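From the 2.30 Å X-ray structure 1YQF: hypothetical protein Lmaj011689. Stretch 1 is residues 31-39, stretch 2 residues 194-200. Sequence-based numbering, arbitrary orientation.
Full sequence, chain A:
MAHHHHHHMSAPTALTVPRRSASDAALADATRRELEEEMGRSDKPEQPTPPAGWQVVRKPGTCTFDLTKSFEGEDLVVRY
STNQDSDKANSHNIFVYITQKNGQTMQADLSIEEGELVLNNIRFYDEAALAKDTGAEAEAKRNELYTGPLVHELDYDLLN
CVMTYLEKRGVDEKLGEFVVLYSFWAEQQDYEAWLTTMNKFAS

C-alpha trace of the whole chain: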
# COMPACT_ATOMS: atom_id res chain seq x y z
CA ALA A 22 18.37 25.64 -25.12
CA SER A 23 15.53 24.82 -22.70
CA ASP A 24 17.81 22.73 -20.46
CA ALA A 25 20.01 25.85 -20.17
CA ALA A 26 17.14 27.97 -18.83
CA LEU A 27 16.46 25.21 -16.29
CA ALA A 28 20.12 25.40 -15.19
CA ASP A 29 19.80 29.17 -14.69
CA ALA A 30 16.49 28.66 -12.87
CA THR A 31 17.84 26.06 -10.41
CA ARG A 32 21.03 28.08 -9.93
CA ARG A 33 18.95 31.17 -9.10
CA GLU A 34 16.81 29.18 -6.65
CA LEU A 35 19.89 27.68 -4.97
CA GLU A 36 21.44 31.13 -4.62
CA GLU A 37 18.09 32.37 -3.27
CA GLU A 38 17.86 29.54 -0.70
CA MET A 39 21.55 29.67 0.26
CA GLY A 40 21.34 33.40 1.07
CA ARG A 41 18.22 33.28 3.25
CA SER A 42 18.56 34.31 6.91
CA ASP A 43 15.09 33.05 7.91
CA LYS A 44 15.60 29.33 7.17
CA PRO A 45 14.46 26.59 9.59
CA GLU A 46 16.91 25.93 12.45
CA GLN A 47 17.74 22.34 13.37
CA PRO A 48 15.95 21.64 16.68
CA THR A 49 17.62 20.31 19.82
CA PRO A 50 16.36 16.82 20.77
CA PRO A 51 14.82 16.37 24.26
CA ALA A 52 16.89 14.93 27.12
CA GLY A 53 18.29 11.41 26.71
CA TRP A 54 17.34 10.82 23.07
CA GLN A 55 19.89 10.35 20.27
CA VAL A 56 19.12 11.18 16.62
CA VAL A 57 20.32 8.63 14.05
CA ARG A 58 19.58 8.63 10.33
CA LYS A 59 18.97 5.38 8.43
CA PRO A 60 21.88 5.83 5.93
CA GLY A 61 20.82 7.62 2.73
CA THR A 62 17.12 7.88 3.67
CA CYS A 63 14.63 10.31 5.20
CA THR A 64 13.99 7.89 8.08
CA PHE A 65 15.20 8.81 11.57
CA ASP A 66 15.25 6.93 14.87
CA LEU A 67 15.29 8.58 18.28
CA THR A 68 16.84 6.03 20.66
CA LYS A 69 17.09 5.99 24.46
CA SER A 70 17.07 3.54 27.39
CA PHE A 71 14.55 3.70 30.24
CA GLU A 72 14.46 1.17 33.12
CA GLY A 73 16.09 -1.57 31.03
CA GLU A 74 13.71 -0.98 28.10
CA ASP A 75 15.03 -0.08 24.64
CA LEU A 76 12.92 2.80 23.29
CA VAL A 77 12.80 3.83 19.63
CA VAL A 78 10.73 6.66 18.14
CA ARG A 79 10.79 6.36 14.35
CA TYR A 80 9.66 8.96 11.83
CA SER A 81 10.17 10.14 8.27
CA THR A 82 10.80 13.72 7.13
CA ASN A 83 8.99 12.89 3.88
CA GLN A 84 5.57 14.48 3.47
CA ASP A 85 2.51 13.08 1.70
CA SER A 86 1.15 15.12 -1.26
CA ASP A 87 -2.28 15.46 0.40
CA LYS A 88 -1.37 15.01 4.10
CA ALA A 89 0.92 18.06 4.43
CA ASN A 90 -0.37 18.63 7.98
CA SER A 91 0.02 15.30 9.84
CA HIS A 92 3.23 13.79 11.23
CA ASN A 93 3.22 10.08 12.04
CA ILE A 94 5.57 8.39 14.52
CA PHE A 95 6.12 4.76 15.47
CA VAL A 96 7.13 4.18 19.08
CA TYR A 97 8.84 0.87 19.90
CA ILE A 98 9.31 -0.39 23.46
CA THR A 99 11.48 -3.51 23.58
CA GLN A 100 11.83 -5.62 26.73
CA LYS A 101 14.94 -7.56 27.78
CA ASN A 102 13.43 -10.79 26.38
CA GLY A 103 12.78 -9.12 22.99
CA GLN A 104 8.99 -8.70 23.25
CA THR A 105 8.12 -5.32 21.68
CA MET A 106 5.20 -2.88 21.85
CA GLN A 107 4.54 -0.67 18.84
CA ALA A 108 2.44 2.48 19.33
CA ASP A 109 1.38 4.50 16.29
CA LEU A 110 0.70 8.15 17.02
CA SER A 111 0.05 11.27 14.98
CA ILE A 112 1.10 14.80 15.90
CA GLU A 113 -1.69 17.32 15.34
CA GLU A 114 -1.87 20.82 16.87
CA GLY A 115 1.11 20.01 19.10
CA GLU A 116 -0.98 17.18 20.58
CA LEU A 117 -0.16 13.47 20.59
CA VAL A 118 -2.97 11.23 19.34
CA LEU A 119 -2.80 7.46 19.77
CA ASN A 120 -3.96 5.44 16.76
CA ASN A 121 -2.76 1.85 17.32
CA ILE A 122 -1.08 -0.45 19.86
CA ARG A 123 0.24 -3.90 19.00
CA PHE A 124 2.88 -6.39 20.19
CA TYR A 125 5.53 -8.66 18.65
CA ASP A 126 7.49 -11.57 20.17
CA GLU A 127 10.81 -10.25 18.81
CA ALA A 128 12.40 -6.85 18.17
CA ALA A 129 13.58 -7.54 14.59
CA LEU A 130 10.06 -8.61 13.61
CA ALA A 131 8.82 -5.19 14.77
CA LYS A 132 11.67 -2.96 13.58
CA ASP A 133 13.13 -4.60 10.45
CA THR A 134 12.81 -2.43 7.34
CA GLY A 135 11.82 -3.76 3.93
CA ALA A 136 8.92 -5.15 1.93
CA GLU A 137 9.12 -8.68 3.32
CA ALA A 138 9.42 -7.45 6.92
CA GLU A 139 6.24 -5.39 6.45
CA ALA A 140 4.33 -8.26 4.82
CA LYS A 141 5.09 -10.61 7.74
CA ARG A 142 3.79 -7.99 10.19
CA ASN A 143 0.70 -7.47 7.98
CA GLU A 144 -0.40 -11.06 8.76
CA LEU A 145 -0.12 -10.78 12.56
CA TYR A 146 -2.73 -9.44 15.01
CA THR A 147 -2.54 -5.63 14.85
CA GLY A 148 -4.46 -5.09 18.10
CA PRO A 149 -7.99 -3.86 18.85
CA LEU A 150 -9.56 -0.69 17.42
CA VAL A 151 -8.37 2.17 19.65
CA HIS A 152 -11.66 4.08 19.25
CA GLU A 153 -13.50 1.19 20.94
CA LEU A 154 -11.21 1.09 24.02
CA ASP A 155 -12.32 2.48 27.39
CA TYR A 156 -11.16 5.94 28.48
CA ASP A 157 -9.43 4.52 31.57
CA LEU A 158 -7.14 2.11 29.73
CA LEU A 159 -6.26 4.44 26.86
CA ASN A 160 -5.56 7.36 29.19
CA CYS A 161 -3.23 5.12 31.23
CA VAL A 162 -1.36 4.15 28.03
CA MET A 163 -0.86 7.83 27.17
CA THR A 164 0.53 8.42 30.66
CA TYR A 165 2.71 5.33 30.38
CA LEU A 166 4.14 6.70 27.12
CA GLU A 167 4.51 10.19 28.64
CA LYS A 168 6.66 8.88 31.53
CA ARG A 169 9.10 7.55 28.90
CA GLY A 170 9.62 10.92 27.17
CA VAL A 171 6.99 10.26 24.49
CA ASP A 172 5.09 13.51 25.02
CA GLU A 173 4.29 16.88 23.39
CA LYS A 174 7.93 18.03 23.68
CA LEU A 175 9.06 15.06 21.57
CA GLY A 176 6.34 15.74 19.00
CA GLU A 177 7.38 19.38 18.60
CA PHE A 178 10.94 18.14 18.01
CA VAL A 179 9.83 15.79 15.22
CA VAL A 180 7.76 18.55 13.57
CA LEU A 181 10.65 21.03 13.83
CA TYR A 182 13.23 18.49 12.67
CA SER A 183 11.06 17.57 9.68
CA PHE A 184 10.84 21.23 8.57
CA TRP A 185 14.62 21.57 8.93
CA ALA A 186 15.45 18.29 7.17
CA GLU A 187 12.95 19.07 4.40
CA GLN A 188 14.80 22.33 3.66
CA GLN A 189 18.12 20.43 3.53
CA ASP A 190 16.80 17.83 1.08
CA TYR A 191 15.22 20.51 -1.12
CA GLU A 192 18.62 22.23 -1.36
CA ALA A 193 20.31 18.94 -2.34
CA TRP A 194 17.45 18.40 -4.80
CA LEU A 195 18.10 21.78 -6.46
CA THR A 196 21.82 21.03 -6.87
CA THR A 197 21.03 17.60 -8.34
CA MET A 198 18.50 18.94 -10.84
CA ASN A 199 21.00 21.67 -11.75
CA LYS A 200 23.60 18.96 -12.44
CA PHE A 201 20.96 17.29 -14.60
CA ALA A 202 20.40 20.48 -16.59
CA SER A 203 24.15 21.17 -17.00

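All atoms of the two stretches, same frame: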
# COMPACT_ATOMS: atom_id res chain seq x y z
N THR A 31 17.46 26.80 -11.62
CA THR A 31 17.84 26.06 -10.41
C THR A 31 18.97 26.78 -9.70
O THR A 31 18.99 26.83 -8.47
CB THR A 31 18.25 24.61 -10.74
OG1 THR A 31 19.24 24.60 -11.78
CG2 THR A 31 17.09 23.82 -11.31
N ARG A 32 19.90 27.33 -10.47
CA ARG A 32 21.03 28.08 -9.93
C ARG A 32 20.54 29.32 -9.18
O ARG A 32 21.08 29.66 -8.13
CB ARG A 32 21.99 28.49 -11.06
CG ARG A 32 23.17 29.34 -10.61
CD ARG A 32 24.21 29.59 -11.70
NE ARG A 32 23.65 30.31 -12.84
CZ ARG A 32 23.39 31.61 -12.88
NH1 ARG A 32 23.62 32.40 -11.83
NH2 ARG A 32 22.88 32.15 -13.99
N ARG A 33 19.52 29.99 -9.73
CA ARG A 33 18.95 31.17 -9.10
C ARG A 33 18.20 30.80 -7.82
O ARG A 33 18.23 31.54 -6.85
CB ARG A 33 18.00 31.90 -10.06
CG ARG A 33 18.70 32.87 -11.02
CD ARG A 33 17.77 33.90 -11.64
NE ARG A 33 16.77 33.28 -12.50
CZ ARG A 33 17.00 32.83 -13.74
NH1 ARG A 33 18.21 32.92 -14.29
NH2 ARG A 33 16.01 32.28 -14.44
N GLU A 34 17.53 29.65 -7.83
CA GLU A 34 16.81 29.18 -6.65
C GLU A 34 17.78 28.75 -5.55
O GLU A 34 17.54 29.02 -4.38
CB GLU A 34 15.87 28.02 -7.00
CG GLU A 34 14.69 28.42 -7.88
CD GLU A 34 13.85 29.53 -7.29
OE1 GLU A 34 13.28 29.33 -6.20
OE2 GLU A 34 13.77 30.61 -7.92
N LEU A 35 18.88 28.11 -5.93
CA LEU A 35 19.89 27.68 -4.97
C LEU A 35 20.54 28.88 -4.31
O LEU A 35 20.74 28.89 -3.11
CB LEU A 35 20.98 26.84 -5.65
CG LEU A 35 20.99 25.35 -5.30
CD1 LEU A 35 21.93 24.62 -6.23
CD2 LEU A 35 21.36 25.11 -3.85
N GLU A 36 20.88 29.88 -5.12
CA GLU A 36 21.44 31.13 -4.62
C GLU A 36 20.45 31.79 -3.66
O GLU A 36 20.83 32.23 -2.57
CB GLU A 36 21.75 32.08 -5.78
CG GLU A 36 23.03 31.72 -6.52
CD GLU A 36 23.06 32.25 -7.94
OE1 GLU A 36 22.28 33.17 -8.26
OE2 GLU A 36 23.88 31.74 -8.73
N GLU A 37 19.19 31.84 -4.08
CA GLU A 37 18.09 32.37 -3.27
C GLU A 37 18.05 31.68 -1.90
O GLU A 37 18.15 32.34 -0.87
CB GLU A 37 16.76 32.17 -4.02
CG GLU A 37 15.59 33.03 -3.55
CD GLU A 37 14.52 33.17 -4.62
OE1 GLU A 37 14.80 33.81 -5.66
OE2 GLU A 37 13.40 32.63 -4.43
N GLU A 38 17.95 30.35 -1.92
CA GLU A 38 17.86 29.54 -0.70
C GLU A 38 19.09 29.67 0.20
O GLU A 38 18.98 29.77 1.42
CB GLU A 38 17.69 28.06 -1.06
CG GLU A 38 16.36 27.69 -1.70
CD GLU A 38 15.17 28.09 -0.85
OE1 GLU A 38 15.24 27.90 0.38
OE2 GLU A 38 14.17 28.58 -1.40
N MET A 39 20.26 29.64 -0.43
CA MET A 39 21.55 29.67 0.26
C MET A 39 21.81 31.00 0.97
O MET A 39 22.59 31.05 1.92
CB MET A 39 22.68 29.38 -0.74
CG MET A 39 23.94 28.79 -0.13
SD MET A 39 23.73 27.08 0.43
CE MET A 39 23.92 26.17 -1.11
N TRP A 194 18.28 18.66 -3.64
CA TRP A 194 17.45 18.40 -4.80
C TRP A 194 17.68 19.44 -5.90
O TRP A 194 17.72 19.11 -7.08
CB TRP A 194 15.98 18.38 -4.36
CG TRP A 194 14.96 18.06 -5.40
CD1 TRP A 194 14.48 16.82 -5.72
CD2 TRP A 194 14.23 18.99 -6.21
NE1 TRP A 194 13.52 16.92 -6.70
CE2 TRP A 194 13.35 18.24 -7.02
CE3 TRP A 194 14.24 20.38 -6.34
CZ2 TRP A 194 12.49 18.83 -7.94
CZ3 TRP A 194 13.38 20.97 -7.26
CH2 TRP A 194 12.52 20.20 -8.05
N LEU A 195 17.86 20.70 -5.51
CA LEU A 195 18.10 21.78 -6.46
C LEU A 195 19.44 21.61 -7.15
O LEU A 195 19.55 21.75 -8.37
CB LEU A 195 18.05 23.13 -5.76
CG LEU A 195 16.69 23.63 -5.30
CD1 LEU A 195 16.85 24.86 -4.43
CD2 LEU A 195 15.79 23.94 -6.48
N THR A 196 20.47 21.30 -6.36
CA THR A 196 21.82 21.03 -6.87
C THR A 196 21.82 19.86 -7.86
O THR A 196 22.47 19.93 -8.89
CB THR A 196 22.76 20.70 -5.70
OG1 THR A 196 22.79 21.78 -4.76
CG2 THR A 196 24.21 20.58 -6.16
N THR A 197 21.08 18.81 -7.52
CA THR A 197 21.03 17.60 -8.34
C THR A 197 20.30 17.83 -9.66
O THR A 197 20.72 17.31 -10.69
CB THR A 197 20.35 16.47 -7.56
OG1 THR A 197 21.11 16.17 -6.39
CG2 THR A 197 20.34 15.16 -8.36
N MET A 198 19.22 18.61 -9.63
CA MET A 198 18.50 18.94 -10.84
C MET A 198 19.34 19.87 -11.71
O MET A 198 19.29 19.80 -12.94
CB MET A 198 17.17 19.62 -10.53
CG MET A 198 16.41 20.03 -11.78
SD MET A 198 14.84 20.76 -11.44
CE MET A 198 13.82 19.30 -11.37
N ASN A 199 20.10 20.75 -11.06
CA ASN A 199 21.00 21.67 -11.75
C ASN A 199 22.08 20.89 -12.50
O ASN A 199 22.38 21.20 -13.65
CB ASN A 199 21.63 22.64 -10.75
CG ASN A 199 22.62 23.58 -11.41
OD1 ASN A 199 23.83 23.34 -11.39
ND2 ASN A 199 22.11 24.65 -12.01
N LYS A 200 22.64 19.89 -11.83
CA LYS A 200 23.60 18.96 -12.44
C LYS A 200 22.98 18.32 -13.67
O LYS A 200 23.63 18.19 -14.71
CB LYS A 200 23.97 17.88 -11.43
CG LYS A 200 24.88 16.77 -11.95
CD LYS A 200 25.21 15.80 -10.82
CE LYS A 200 26.07 14.64 -11.30
NZ LYS A 200 26.22 13.60 -10.24

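Two helices pack here in a nearly antiparallel arrangement, their N-to-C directions 157° apart and their axes 9.1 Å apart at closest approach. Contact runs down one face of the 31-39 helix, through Thr-31, Leu-35 and, more lightly, Glu-34 and Glu-38, in the three- and four-residue steps that a helix dictates. Because the directions oppose, progress along stretch 1 runs backward through stretch 2, from Asn-199 toward Leu-195.

Thr-31 sets the register: its CA lies 5.6 Å from the CA of Asn-199, the nearest such pair across the contact. The two branches of Thr-31 meet different partners. The hydroxyl accepts the one hydrogen bond between the stretches, from Asn-199 ND2 to Thr-31 OG1 at 2.9 Å, with an N-H...acceptor angle of 164° that is close to linear. The methyl turns to sulfur, with Thr-31 CG2 3.8 Å from Met-198 SD. Thr-31 is buried while Asn-199 is partly exposed, so the bond joins a covered hydroxyl to a side chain nearer the surface; the hydroxyl is also hydrogen-bonded elsewhere in the structure.

Arg-32 sits at the margin. Its CB comes within 4.0 Å of Asn-199 ND2, but the end of the chain leads away and makes a salt bridge one turn along its own helix, Arg-32 NH1 to Glu-36 OE2 at 3.2 Å. The charge is thus paired on the exposed side, without a partner in stretch 2. Arg-33 is out of reach.

Glu-34 shows how a long acidic residue can join an apolar contact. Its CB points toward the other helix and lies 4.1 Å from Leu-195 CD2, while the carboxylate end leads away.

Leu-35, one turn after Thr-31, supplies the apolar center: its CG packs 3.7 Å from the CB of Leu-195. Its chi1 of -109° falls between the usual wells, while chi2 is t. One methyl also reaches the exposed edge, with Leu-35 CD1 3.3 Å from Thr-196 OG1, a close approach of carbon to oxygen.

Glu-36 and Glu-37 are out of reach of stretch 2. Glu-38, one turn on from Glu-34 and with the same m, m setting of chi1 and chi2, also makes an aliphatic contact: its CG lies 4.0 Å from Leu-195 CD1. Leu-195 therefore meets both glutamates through their aliphatic carbons as well as Leu-35, and has the largest covered area of any residue here, 93 Å². Met-39 makes no contact with stretch 2.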